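Local structure of colicin-B (Escherichia coli, 1RH1) at residues T18-P23 / G258-S263; R70-D75 / R140-Q145; F125-P130 / N177-M182; S262-D267 / A285-D290. The protein kills Escherichia coli and closely related bacteria by forming channels that depolarise the cytoplasmic membrane and dissipate cellular energy. One frame throughout, in Å; residues are numbered along the deposited sequence.

Contact 1. Residues T18-P23 / G258-S263; sequences TMVVWP and GYTMSS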
loop_
_atom_site.group_PDB
_atom_site.type_symbol
_atom_site.label_atom_id
_atom_site.label_comp_id
_atom_site.label_asym_id
_atom_site.label_seq_id
_atom_site.Cartn_x
_atom_site.Cartn_y
_atom_site.Cartn_z
ATOM N N THR A 18 2.701 -1.414 3.905
ATOM C CA THR A 18 2.814 -0.755 2.602
ATOM C C THR A 18 4.260 -0.505 2.149
ATOM O O THR A 18 4.492 0.295 1.237
ATOM C CB THR A 18 2.051 0.626 2.550
ATOM O OG1 THR A 18 1.027 0.664 3.546
ATOM C CG2 THR A 18 1.425 0.830 1.156
ATOM N N MET A 19 5.271 -1.184 2.701
ATOM C CA MET A 19 6.639 -0.915 2.287
ATOM C C MET A 19 7.265 -1.942 1.353
ATOM O O MET A 19 7.116 -3.154 1.526
ATOM C CB MET A 19 7.493 -0.757 3.536
ATOM C CG MET A 19 7.227 0.551 4.238
ATOM S SD MET A 19 7.861 0.493 5.925
ATOM C CE MET A 19 9.502 1.106 5.686
ATOM N N VAL A 20 7.973 -1.441 0.328
ATOM C CA VAL A 20 8.663 -2.282 -0.651
ATOM C C VAL A 20 10.077 -2.553 -0.149
ATOM O O VAL A 20 10.606 -1.751 0.616
ATOM C CB VAL A 20 8.722 -1.592 -2.065
ATOM C CG1 VAL A 20 7.373 -0.943 -2.381
ATOM C CG2 VAL A 20 9.757 -0.484 -2.129
ATOM N N VAL A 21 10.736 -3.658 -0.517
ATOM C CA VAL A 21 12.084 -3.910 -0.025
ATOM C C VAL A 21 13.205 -3.224 -0.784
ATOM O O VAL A 21 13.244 -3.116 -2.011
ATOM C CB VAL A 21 12.290 -5.430 0.004
ATOM C CG1 VAL A 21 13.736 -5.890 -0.047
ATOM C CG2 VAL A 21 11.803 -5.874 1.370
ATOM N N TRP A 22 14.117 -2.674 -0.000
ATOM C CA TRP A 22 15.334 -2.159 -0.578
ATOM C C TRP A 22 16.305 -3.264 -0.199
ATOM O O TRP A 22 16.499 -3.526 0.995
ATOM C CB TRP A 22 15.741 -0.836 0.056
ATOM C CG TRP A 22 17.065 -0.347 -0.488
ATOM C CD1 TRP A 22 17.195 0.072 -1.782
ATOM C CD2 TRP A 22 18.235 -0.276 0.210
ATOM N NE1 TRP A 22 18.448 0.415 -1.926
ATOM C CE2 TRP A 22 19.102 0.225 -0.765
ATOM C CE3 TRP A 22 18.697 -0.549 1.498
ATOM C CZ2 TRP A 22 20.441 0.462 -0.465
ATOM C CZ3 TRP A 22 20.037 -0.312 1.797
ATOM C CH2 TRP A 22 20.896 0.189 0.822
ATOM N N PRO A 23 16.882 -3.986 -1.183
ATOM C CA PRO A 23 17.853 -5.050 -0.959
ATOM C C PRO A 23 19.076 -4.309 -0.487
ATOM O O PRO A 23 19.603 -3.471 -1.220
ATOM C CB PRO A 23 18.011 -5.687 -2.294
ATOM C CG PRO A 23 16.803 -5.229 -3.084
ATOM C CD PRO A 23 16.664 -3.806 -2.613
ATOM N N GLY A 258 8.444 5.814 5.751
ATOM C CA GLY A 258 9.177 5.393 4.581
ATOM C C GLY A 258 8.440 4.395 3.711
ATOM O O GLY A 258 7.462 3.775 4.098
ATOM N N TYR A 259 8.929 4.252 2.487
ATOM C CA TYR A 259 8.400 3.303 1.533
ATOM C C TYR A 259 9.278 2.068 1.316
ATOM O O TYR A 259 8.788 1.089 0.739
ATOM C CB TYR A 259 8.192 3.994 0.214
ATOM C CG TYR A 259 7.047 4.971 0.216
ATOM C CD1 TYR A 259 5.856 4.602 -0.407
ATOM C CD2 TYR A 259 7.201 6.243 0.776
ATOM C CE1 TYR A 259 4.807 5.509 -0.492
ATOM C CE2 TYR A 259 6.149 7.163 0.699
ATOM C CZ TYR A 259 4.964 6.783 0.053
ATOM O OH TYR A 259 3.960 7.708 -0.121
ATOM N N THR A 260 10.556 2.051 1.726
ATOM C CA THR A 260 11.398 0.862 1.576
ATOM C C THR A 260 11.954 0.290 2.880
ATOM O O THR A 260 12.426 1.055 3.719
ATOM C CB THR A 260 12.624 1.109 0.651
ATOM O OG1 THR A 260 13.218 2.286 1.160
ATOM C CG2 THR A 260 12.337 1.319 -0.811
ATOM N N MET A 261 11.900 -1.029 3.113
ATOM C CA MET A 261 12.568 -1.610 4.267
ATOM C C MET A 261 13.856 -2.252 3.811
ATOM O O MET A 261 13.838 -3.077 2.898
ATOM C CB MET A 261 11.718 -2.680 4.980
ATOM C CG MET A 261 10.584 -3.403 4.232
ATOM S SD MET A 261 9.474 -4.383 5.295
ATOM C CE MET A 261 8.747 -3.075 6.266
ATOM N N SER A 262 14.981 -1.824 4.413
ATOM C CA SER A 262 16.337 -2.349 4.175
ATOM C C SER A 262 16.328 -3.850 4.454
ATOM O O SER A 262 15.711 -4.266 5.441
ATOM C CB SER A 262 17.318 -1.619 5.108
ATOM O OG SER A 262 18.639 -2.146 5.173
ATOM N N SER A 263 16.958 -4.711 3.636
ATOM C CA SER A 263 16.804 -6.150 3.848
ATOM C C SER A 263 17.396 -6.678 5.151
ATOM O O SER A 263 16.986 -7.735 5.629
ATOM C CB SER A 263 17.429 -6.927 2.691
ATOM O OG SER A 263 18.842 -7.032 2.827
#
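Val20 to Trp22 of the TonB box pair with Thr260 to Ser262 in a short two-stranded parallel sheet, with Val20 matched to Thr260, Val21 to Met261 and Trp22 to Ser262. Val20 N donates to Tyr259 O (2.7 Å), Met261 N to Val20 O, an oxygen whose place is less sure, and Trp22 N to Met261 O (2.9 Å) from above the carbonyl plane. Met19, just before the strand, lays its side chain against Gly258, Thr260 and Met261. Met19 CG lies 3.2 Å from Gly258 O, and the bend at chi3 (91°) brings Met19 CE to 3.5 Å from Thr260 O. Its sulfur also meets the methyl end of the other thioether, Met19 SD to Met261 CE at 3.7 Å. Val21 CG2 touches Met261 CG, the two side chains crossing at about a right angle. Val20 and Trp22 share the other face with Thr260: Val20 CG2 meets Thr260 CG2 at 3.4 Å, and Trp22 CB packs 3.7 Å from Thr260 CB. Trp22 CG stands anti to the backbone N (chi1 176°), and the indole takes Ser262 CA at its edge, in plane. Helix 291-340 packs against the pair: Trp22 touches Ser293 and Ala300, Arg297 bonds Thr260 O, and Glu301 bonds Tyr259 N. Here the TonB box is held as one strand of a two-stranded parallel sheet against strand 260-262.

Contact 2. Residues R70-D75 / R140-Q145; sequences RRIILD and RLMVTQ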
loop_
_atom_site.group_PDB
_atom_site.type_symbol
_atom_site.label_atom_id
_atom_site.label_comp_id
_atom_site.label_asym_id
_atom_site.label_seq_id
_atom_site.Cartn_x
_atom_site.Cartn_y
_atom_site.Cartn_z
ATOM N N ARG A 70 21.485 1.723 21.119
ATOM C CA ARG A 70 22.826 1.201 21.322
ATOM C C ARG A 70 23.398 0.510 20.094
ATOM O O ARG A 70 22.773 -0.254 19.361
ATOM C CB ARG A 70 22.838 0.205 22.458
ATOM C CG ARG A 70 22.427 0.754 23.795
ATOM C CD ARG A 70 23.487 1.613 24.436
ATOM N NE ARG A 70 23.623 1.134 25.801
ATOM C CZ ARG A 70 24.670 1.351 26.592
ATOM N NH1 ARG A 70 25.714 2.068 26.170
ATOM N NH2 ARG A 70 24.665 0.802 27.810
ATOM N N ARG A 71 24.675 0.840 19.964
ATOM C CA ARG A 71 25.552 0.378 18.920
ATOM C C ARG A 71 26.223 -0.905 19.393
ATOM O O ARG A 71 27.104 -0.936 20.259
ATOM C CB ARG A 71 26.484 1.534 18.687
ATOM C CG ARG A 71 27.469 1.377 17.579
ATOM C CD ARG A 71 28.030 2.746 17.273
ATOM N NE ARG A 71 28.991 2.582 16.197
ATOM C CZ ARG A 71 28.702 2.856 14.919
ATOM N NH1 ARG A 71 27.495 3.306 14.556
ATOM N NH2 ARG A 71 29.637 2.672 13.982
ATOM N N ILE A 72 25.681 -1.995 18.841
ATOM C CA ILE A 72 26.080 -3.360 19.179
ATOM C C ILE A 72 26.847 -3.970 18.005
ATOM O O ILE A 72 26.443 -3.902 16.845
ATOM C CB ILE A 72 24.739 -4.084 19.593
ATOM C CG1 ILE A 72 24.483 -3.628 21.002
ATOM C CG2 ILE A 72 24.768 -5.591 19.697
ATOM C CD1 ILE A 72 23.029 -3.815 21.376
ATOM N N ILE A 73 28.028 -4.504 18.366
ATOM C CA ILE A 73 29.039 -5.007 17.437
ATOM C C ILE A 73 29.096 -6.523 17.397
ATOM O O ILE A 73 29.207 -7.124 18.455
ATOM C CB ILE A 73 30.415 -4.417 17.867
ATOM C CG1 ILE A 73 30.401 -2.913 17.924
ATOM C CG2 ILE A 73 31.447 -4.793 16.837
ATOM C CD1 ILE A 73 31.699 -2.367 18.532
ATOM N N LEU A 74 29.044 -7.195 16.244
ATOM C CA LEU A 74 29.125 -8.661 16.185
ATOM C C LEU A 74 30.572 -9.086 16.335
ATOM O O LEU A 74 31.447 -8.464 15.726
ATOM C CB LEU A 74 28.580 -9.165 14.855
ATOM C CG LEU A 74 28.430 -10.649 14.623
ATOM C CD1 LEU A 74 27.525 -11.268 15.658
ATOM C CD2 LEU A 74 27.798 -10.872 13.269
ATOM N N ASP A 75 30.851 -10.135 17.129
ATOM C CA ASP A 75 32.224 -10.580 17.448
ATOM C C ASP A 75 33.084 -9.398 17.928
ATOM O O ASP A 75 34.230 -9.198 17.504
ATOM C CB ASP A 75 32.920 -11.230 16.220
ATOM C CG ASP A 75 32.252 -12.454 15.597
ATOM O OD1 ASP A 75 32.294 -12.585 14.370
ATOM O OD2 ASP A 75 31.707 -13.284 16.321
ATOM N N ARG A 140 25.255 -3.070 14.622
ATOM C CA ARG A 140 23.799 -3.013 14.563
ATOM C C ARG A 140 23.203 -2.146 15.687
ATOM O O ARG A 140 23.531 -2.289 16.855
ATOM C CB ARG A 140 23.305 -4.435 14.605
ATOM C CG ARG A 140 22.136 -4.421 13.690
ATOM C CD ARG A 140 22.148 -5.334 12.486
ATOM N NE ARG A 140 23.217 -5.055 11.563
ATOM C CZ ARG A 140 23.221 -5.613 10.354
ATOM N NH1 ARG A 140 22.241 -6.430 9.963
ATOM N NH2 ARG A 140 24.244 -5.399 9.537
ATOM N N LEU A 141 22.393 -1.131 15.395
ATOM C CA LEU A 141 21.764 -0.285 16.407
ATOM C C LEU A 141 20.517 -0.953 16.935
ATOM O O LEU A 141 19.584 -1.217 16.183
ATOM C CB LEU A 141 21.364 1.043 15.822
ATOM C CG LEU A 141 22.480 1.913 15.320
ATOM C CD1 LEU A 141 21.893 3.058 14.593
ATOM C CD2 LEU A 141 23.304 2.457 16.465
ATOM N N MET A 142 20.471 -1.256 18.219
ATOM C CA MET A 142 19.316 -1.924 18.751
ATOM C C MET A 142 18.591 -1.015 19.713
ATOM O O MET A 142 19.194 -0.257 20.465
ATOM C CB MET A 142 19.748 -3.211 19.446
ATOM C CG MET A 142 20.253 -4.274 18.489
ATOM S SD MET A 142 20.781 -5.835 19.222
ATOM C CE MET A 142 21.102 -6.622 17.689
ATOM N N VAL A 143 17.259 -1.093 19.650
ATOM C CA VAL A 143 16.348 -0.323 20.500
ATOM C C VAL A 143 15.382 -1.304 21.107
ATOM O O VAL A 143 14.925 -2.253 20.476
ATOM C CB VAL A 143 15.440 0.693 19.785
ATOM C CG1 VAL A 143 15.342 1.908 20.682
ATOM C CG2 VAL A 143 15.952 1.065 18.400
ATOM N N THR A 144 15.018 -1.030 22.341
ATOM C CA THR A 144 14.175 -1.934 23.084
ATOM C C THR A 144 12.947 -1.240 23.615
ATOM O O THR A 144 12.942 -0.030 23.833
ATOM C CB THR A 144 15.157 -2.512 24.125
ATOM O OG1 THR A 144 15.433 -3.763 23.514
ATOM C CG2 THR A 144 14.729 -2.686 25.564
ATOM N N GLN A 145 11.872 -2.016 23.739
ATOM C CA GLN A 145 10.615 -1.571 24.327
ATOM C C GLN A 145 9.888 -2.686 25.071
ATOM O O GLN A 145 9.783 -3.811 24.575
ATOM C CB GLN A 145 9.637 -1.086 23.295
ATOM C CG GLN A 145 9.885 0.191 22.552
ATOM C CD GLN A 145 9.525 1.427 23.333
ATOM O OE1 GLN A 145 10.269 1.851 24.205
ATOM N NE2 GLN A 145 8.390 2.040 23.020
#
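Ile72 and Arg140 form one antiparallel hydrogen-bonded pair, Arg70 and Met142 the next. Ile72 N gives to Arg140 O at 2.9 Å, and Arg140 N returns to Ile72 O at 2.7 Å. In the second pair Arg70 N reaches Met142 O at 3.1 Å, while Met142 N lies in the plane of the Arg70 carbonyl, 2.8 Å from its oxygen. On the face of Ile72 and Met142 the side chains cross at about a right angle. Met142 runs extended beyond CG, and its SD rests against Ile72 CD1 (3.7 Å), with Ile72 CG2 slightly further off. Between the two pairs, on the other face, Leu141 CD2 lies 4.0 Å from Arg71 CB. The next shell holds both strands: Trp86 and Leu64 pack on Ile72, and Leu141 is backbone-bonded to Val286 of strand 281-286 on its far side. Arg70 NE bonds Val63 O, and Arg71 NH2 and Arg140 NH2 make long, weak ion pairs with Glu135 and Glu287. Four backbone bonds and a small apolar patch hold the strands together, while the polar ends of Arg70 and Arg71 find their partners outside the two segments.

Contact 3. Residues F125-P130 / N177-M182; sequences FARLEP and NGTQYM
Arg127 and Tyr181 form a non-hydrogen-bonded pair of an antiparallel sheet, just past a classic beta bulge in which Phe125 and Ala126 both face Met182. From the root outward, Arg127 follows the tyrosine ring: CB lies 3.8 Å from Tyr181 CE2, CG is closer at 3.6 Å from the same Tyr181 CE2, and CD comes to 3.7 Å from Tyr181 OH. CG is anti to the backbone N (chi1 -175°). The chain then bends at chi3, where NE leaves toward Glu250 and joins it in a salt bridge. The guanidinium plane stands 58° from the ring, which rules out flat stacking.

At the bulge Met182 O takes a firm bond from Phe125 N (2.8 Å), in the carbonyl plane, and a weak one from Ala126 N. Met182 N answers to Ala126 O at 2.7 Å, and Leu128 N bonds Gln180 O further along. The Phe125 ring carries Met182 O over one face and also packs on Met182 CB, which sits 4.2 Å above the ring plane, offset toward the rim. Ile69 and Leu171 add to the packing round this ring. Strand 247-248 flanks the strand of Arg127, whose backbone bonds Ile248. Leu128 slants across Met182, its CD1 touching Met182 CG at 3.8 Å.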
loop_
_atom_site.group_PDB
_atom_site.type_symbol
_atom_site.label_atom_id
_atom_site.label_comp_id
_atom_site.label_asym_id
_atom_site.label_seq_id
_atom_site.Cartn_x
_atom_site.Cartn_y
_atom_site.Cartn_z
ATOM N N PHE A 125 13.154 9.918 16.546
ATOM C CA PHE A 125 13.665 10.120 17.885
ATOM C C PHE A 125 15.215 10.169 17.968
ATOM O O PHE A 125 15.818 10.622 18.951
ATOM C CB PHE A 125 13.044 9.030 18.784
ATOM C CG PHE A 125 13.346 7.564 18.544
ATOM C CD1 PHE A 125 14.462 6.977 19.139
ATOM C CD2 PHE A 125 12.519 6.805 17.726
ATOM C CE1 PHE A 125 14.748 5.642 18.905
ATOM C CE2 PHE A 125 12.816 5.474 17.499
ATOM C CZ PHE A 125 13.930 4.899 18.086
ATOM N N ALA A 126 15.910 9.759 16.891
ATOM C CA ALA A 126 17.368 9.858 16.754
ATOM C C ALA A 126 17.730 9.919 15.290
ATOM O O ALA A 126 17.107 9.252 14.465
ATOM C CB ALA A 126 18.103 8.667 17.281
ATOM N N ARG A 127 18.736 10.765 15.016
ATOM C CA ARG A 127 19.320 11.048 13.698
ATOM C C ARG A 127 20.670 10.369 13.571
ATOM O O ARG A 127 21.502 10.467 14.464
ATOM C CB ARG A 127 19.528 12.547 13.509
ATOM C CG ARG A 127 20.029 12.973 12.128
ATOM C CD ARG A 127 20.152 14.480 11.987
ATOM N NE ARG A 127 21.059 15.007 12.994
ATOM C CZ ARG A 127 22.345 15.289 12.740
ATOM N NH1 ARG A 127 22.866 15.115 11.524
ATOM N NH2 ARG A 127 23.155 15.675 13.732
ATOM N N LEU A 128 20.892 9.688 12.452
ATOM C CA LEU A 128 22.117 8.949 12.202
ATOM C C LEU A 128 23.164 9.475 11.199
ATOM O O LEU A 128 22.933 9.721 10.002
ATOM C CB LEU A 128 21.694 7.542 11.810
ATOM C CG LEU A 128 21.472 6.485 12.867
ATOM C CD1 LEU A 128 20.592 6.924 14.015
ATOM C CD2 LEU A 128 20.863 5.344 12.143
ATOM N N GLU A 129 24.377 9.621 11.734
ATOM C CA GLU A 129 25.536 10.000 10.943
ATOM C C GLU A 129 25.905 8.787 10.123
ATOM O O GLU A 129 25.880 7.686 10.683
ATOM C CB GLU A 129 26.711 10.334 11.801
ATOM C CG GLU A 129 26.365 11.505 12.688
ATOM C CD GLU A 129 27.464 11.938 13.643
ATOM O OE1 GLU A 129 27.429 13.085 14.095
ATOM O OE2 GLU A 129 28.349 11.132 13.946
ATOM N N PRO A 130 26.228 8.914 8.821
ATOM C CA PRO A 130 26.436 7.781 7.932
ATOM C C PRO A 130 27.664 7.000 8.310
ATOM O O PRO A 130 28.642 7.554 8.798
ATOM C CB PRO A 130 26.519 8.389 6.571
ATOM C CG PRO A 130 27.075 9.765 6.837
ATOM C CD PRO A 130 26.385 10.181 8.111
ATOM N N ASN A 177 15.472 12.642 3.356
ATOM C CA ASN A 177 16.327 13.476 2.509
ATOM C C ASN A 177 17.748 12.987 2.386
ATOM O O ASN A 177 18.727 13.726 2.536
ATOM C CB ASN A 177 16.363 14.947 2.993
ATOM C CG ASN A 177 15.110 15.692 2.564
ATOM O OD1 ASN A 177 14.782 15.756 1.377
ATOM N ND2 ASN A 177 14.359 16.255 3.511
ATOM N N GLY A 178 17.835 11.691 2.088
ATOM C CA GLY A 178 19.112 11.056 1.901
ATOM C C GLY A 178 19.835 10.816 3.210
ATOM O O GLY A 178 20.824 10.095 3.168
ATOM N N THR A 179 19.436 11.401 4.359
ATOM C CA THR A 179 20.024 11.115 5.668
ATOM C C THR A 179 19.086 10.169 6.437
ATOM O O THR A 179 17.875 10.419 6.495
ATOM C CB THR A 179 20.287 12.451 6.480
ATOM O OG1 THR A 179 19.587 12.360 7.723
ATOM C CG2 THR A 179 19.858 13.708 5.747
ATOM N N GLN A 180 19.622 9.073 7.013
ATOM C CA GLN A 180 18.817 8.073 7.712
ATOM C C GLN A 180 18.511 8.454 9.155
ATOM O O GLN A 180 19.383 8.835 9.934
ATOM C CB GLN A 180 19.544 6.719 7.670
ATOM C CG GLN A 180 19.012 5.527 8.459
ATOM C CD GLN A 180 20.030 4.405 8.520
ATOM O OE1 GLN A 180 19.870 3.375 7.900
ATOM N NE2 GLN A 180 21.134 4.515 9.226
ATOM N N TYR A 181 17.222 8.353 9.478
ATOM C CA TYR A 181 16.678 8.630 10.798
ATOM C C TYR A 181 16.207 7.382 11.536
ATOM O O TYR A 181 16.061 6.340 10.908
ATOM C CB TYR A 181 15.518 9.562 10.633
ATOM C CG TYR A 181 15.999 10.952 10.326
ATOM C CD1 TYR A 181 16.318 11.338 9.029
ATOM C CD2 TYR A 181 16.118 11.850 11.384
ATOM C CE1 TYR A 181 16.762 12.632 8.791
ATOM C CE2 TYR A 181 16.560 13.147 11.144
ATOM C CZ TYR A 181 16.876 13.518 9.849
ATOM O OH TYR A 181 17.322 14.798 9.631
ATOM N N MET A 182 16.012 7.412 12.856
ATOM C CA MET A 182 15.326 6.324 13.534
ATOM C C MET A 182 14.054 6.914 14.114
ATOM O O MET A 182 14.105 7.929 14.807
ATOM C CB MET A 182 16.204 5.740 14.618
ATOM C CG MET A 182 17.323 4.946 13.966
ATOM S SD MET A 182 17.477 3.293 14.649
ATOM C CE MET A 182 15.854 2.717 14.265
#

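Contact 4. Residues S262-D267 / A285-D290; sequences SSNNHD and AVEILD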
loop_
_atom_site.group_PDB
_atom_site.type_symbol
_atom_site.label_atom_id
_atom_site.label_comp_id
_atom_site.label_asym_id
_atom_site.label_seq_id
_atom_site.Cartn_x
_atom_site.Cartn_y
_atom_site.Cartn_z
ATOM N N SER A 262 14.981 -1.824 4.413
ATOM C CA SER A 262 16.337 -2.349 4.175
ATOM C C SER A 262 16.328 -3.850 4.454
ATOM O O SER A 262 15.711 -4.266 5.441
ATOM C CB SER A 262 17.318 -1.619 5.108
ATOM O OG SER A 262 18.639 -2.146 5.173
ATOM N N SER A 263 16.958 -4.711 3.636
ATOM C CA SER A 263 16.804 -6.150 3.848
ATOM C C SER A 263 17.396 -6.678 5.151
ATOM O O SER A 263 16.986 -7.735 5.629
ATOM C CB SER A 263 17.429 -6.927 2.691
ATOM O OG SER A 263 18.842 -7.032 2.827
ATOM N N ASN A 264 18.345 -5.929 5.731
ATOM C CA ASN A 264 19.042 -6.364 6.931
ATOM C C ASN A 264 18.556 -5.804 8.252
ATOM O O ASN A 264 19.139 -6.068 9.303
ATOM C CB ASN A 264 20.525 -6.063 6.747
ATOM C CG ASN A 264 21.184 -6.866 5.620
ATOM O OD1 ASN A 264 22.115 -6.371 4.991
ATOM N ND2 ASN A 264 20.776 -8.096 5.299
ATOM N N ASN A 265 17.439 -5.077 8.198
ATOM C CA ASN A 265 16.722 -4.525 9.349
ATOM C C ASN A 265 15.504 -5.353 9.799
ATOM O O ASN A 265 14.705 -5.828 8.986
ATOM C CB ASN A 265 16.259 -3.101 9.023
ATOM C CG ASN A 265 17.354 -2.054 8.907
ATOM O OD1 ASN A 265 17.151 -0.911 8.490
ATOM N ND2 ASN A 265 18.560 -2.444 9.278
ATOM N N HIS A 266 15.344 -5.509 11.127
ATOM C CA HIS A 266 14.265 -6.300 11.704
ATOM C C HIS A 266 13.916 -5.835 13.095
ATOM O O HIS A 266 14.743 -5.282 13.811
ATOM C CB HIS A 266 14.659 -7.773 11.783
ATOM C CG HIS A 266 13.554 -8.741 11.402
ATOM N ND1 HIS A 266 13.202 -9.829 12.078
ATOM C CD2 HIS A 266 12.733 -8.653 10.281
ATOM C CE1 HIS A 266 12.207 -10.376 11.393
ATOM N NE2 HIS A 266 11.913 -9.680 10.310
ATOM N N ASP A 267 12.637 -6.039 13.424
ATOM C CA ASP A 267 12.081 -5.848 14.770
ATOM C C ASP A 267 11.196 -7.040 15.098
ATOM O O ASP A 267 10.450 -7.536 14.246
ATOM C CB ASP A 267 11.227 -4.574 14.897
ATOM C CG ASP A 267 10.078 -4.319 13.915
ATOM O OD1 ASP A 267 9.288 -3.406 14.168
ATOM O OD2 ASP A 267 9.983 -5.010 12.896
ATOM N N ALA A 285 16.413 -3.870 15.441
ATOM C CA ALA A 285 17.811 -3.958 15.046
ATOM C C ALA A 285 18.087 -3.409 13.656
ATOM O O ALA A 285 17.878 -4.078 12.638
ATOM C CB ALA A 285 18.249 -5.412 15.089
ATOM N N VAL A 286 18.630 -2.192 13.637
ATOM C CA VAL A 286 18.900 -1.441 12.418
ATOM C C VAL A 286 20.350 -1.403 11.957
ATOM O O VAL A 286 21.284 -1.381 12.738
ATOM C CB VAL A 286 18.342 -0.012 12.659
ATOM C CG1 VAL A 286 18.704 0.993 11.579
ATOM C CG2 VAL A 286 16.832 -0.143 12.672
ATOM N N GLU A 287 20.523 -1.316 10.649
ATOM C CA GLU A 287 21.800 -1.185 9.973
ATOM C C GLU A 287 22.112 0.260 9.553
ATOM O O GLU A 287 21.435 0.822 8.685
ATOM C CB GLU A 287 21.743 -2.092 8.781
ATOM C CG GLU A 287 22.991 -2.132 7.935
ATOM C CD GLU A 287 22.803 -3.018 6.723
ATOM O OE1 GLU A 287 23.612 -3.928 6.544
ATOM O OE2 GLU A 287 21.846 -2.802 5.973
ATOM N N ILE A 288 23.134 0.883 10.169
ATOM C CA ILE A 288 23.608 2.240 9.876
ATOM C C ILE A 288 24.136 2.188 8.431
ATOM O O ILE A 288 25.121 1.492 8.177
ATOM C CB ILE A 288 24.792 2.707 10.822
ATOM C CG1 ILE A 288 25.032 1.728 11.961
ATOM C CG2 ILE A 288 24.483 4.047 11.441
ATOM C CD1 ILE A 288 25.800 0.426 11.529
ATOM N N LEU A 289 23.464 2.839 7.452
ATOM C CA LEU A 289 23.839 2.886 6.032
ATOM C C LEU A 289 24.918 3.936 5.759
ATOM O O LEU A 289 24.939 5.016 6.354
ATOM C CB LEU A 289 22.569 3.181 5.201
ATOM C CG LEU A 289 21.766 2.125 4.405
ATOM C CD1 LEU A 289 21.212 0.995 5.245
ATOM C CD2 LEU A 289 20.543 2.804 3.870
ATOM N N ASP A 290 25.850 3.616 4.853
ATOM C CA ASP A 290 26.958 4.506 4.479
ATOM C C ASP A 290 26.612 5.487 3.374
ATOM O O ASP A 290 25.632 5.282 2.668
ATOM C CB ASP A 290 28.199 3.688 4.045
ATOM C CG ASP A 290 28.035 2.621 2.964
ATOM O OD1 ASP A 290 27.074 1.841 3.015
ATOM O OD2 ASP A 290 28.902 2.552 2.086
#
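Glu287 points at the turn formed by Ser262 to Asn265, and its carboxylate meets the turn's side chains at steep angles. Glu287 CG is anti to the backbone N (chi1 -179°) and the chain runs on extended beyond it; the carboxylate ends beside Ser262 OG and Asn264 CB. Asn264 approaches slantwise, with its amide plane 77° from the carboxylate and its CB 3.6 Å from Glu287 OE2. Ser262 OG lies 3.4 Å from the same Glu287 OE2 and 4.1 Å from Leu289 CD1. Asn265 meets Glu287 nearer the backbone: its side chain crosses Glu287 at about a right angle, the amide plane turned 65° from the carboxylate, and its amide lies beside the backbone where Val286 joins Glu287.

Beyond the turn the backbones close up. Ala285 N gives to His266 O at 2.7 Å, almost straight on the carbonyl, whereas His266 N reaches Ala285 O at 3.3 Å from above the carbonyl plane. Asn265 CA adds a CA-H...O contact to Ala285 O (3.5 Å). Glu287 OE2 is hydrogen-bonded to OG of Ser24, the last residue of the TonB box, and His266 NE2 bonds Thr10 O. The whole is a type I turn leading into the open end of a beta hairpin, strands 266-271 and 281-286, where His266 and Ala285 form an antiparallel hydrogen-bonded pair.

Overall arrangement
Contact 4 ties the set together. It shares Ser262 and Ser263 with contact 1, their centres about 10 Å apart, and Leu289 CD2 packs on Trp22 CZ3 of the TonB box at 3.8 Å. Contact 2 lies in the same sheet as contact 4, strands 139-146 and 281-286 being neighbours, with Val286 N 2.9 Å from Leu141 O in a probable hydrogen bond. Contact 3, in a separate sheet, leans on both: Leu128 CD2 lies 3.5 Å from Leu141 CD1, and Met182 CE lies 3.4 Å from Val286 CG2. Contacts 1 and 2 do not touch, their centres about 20 Å apart; nor do contacts 1 and 3.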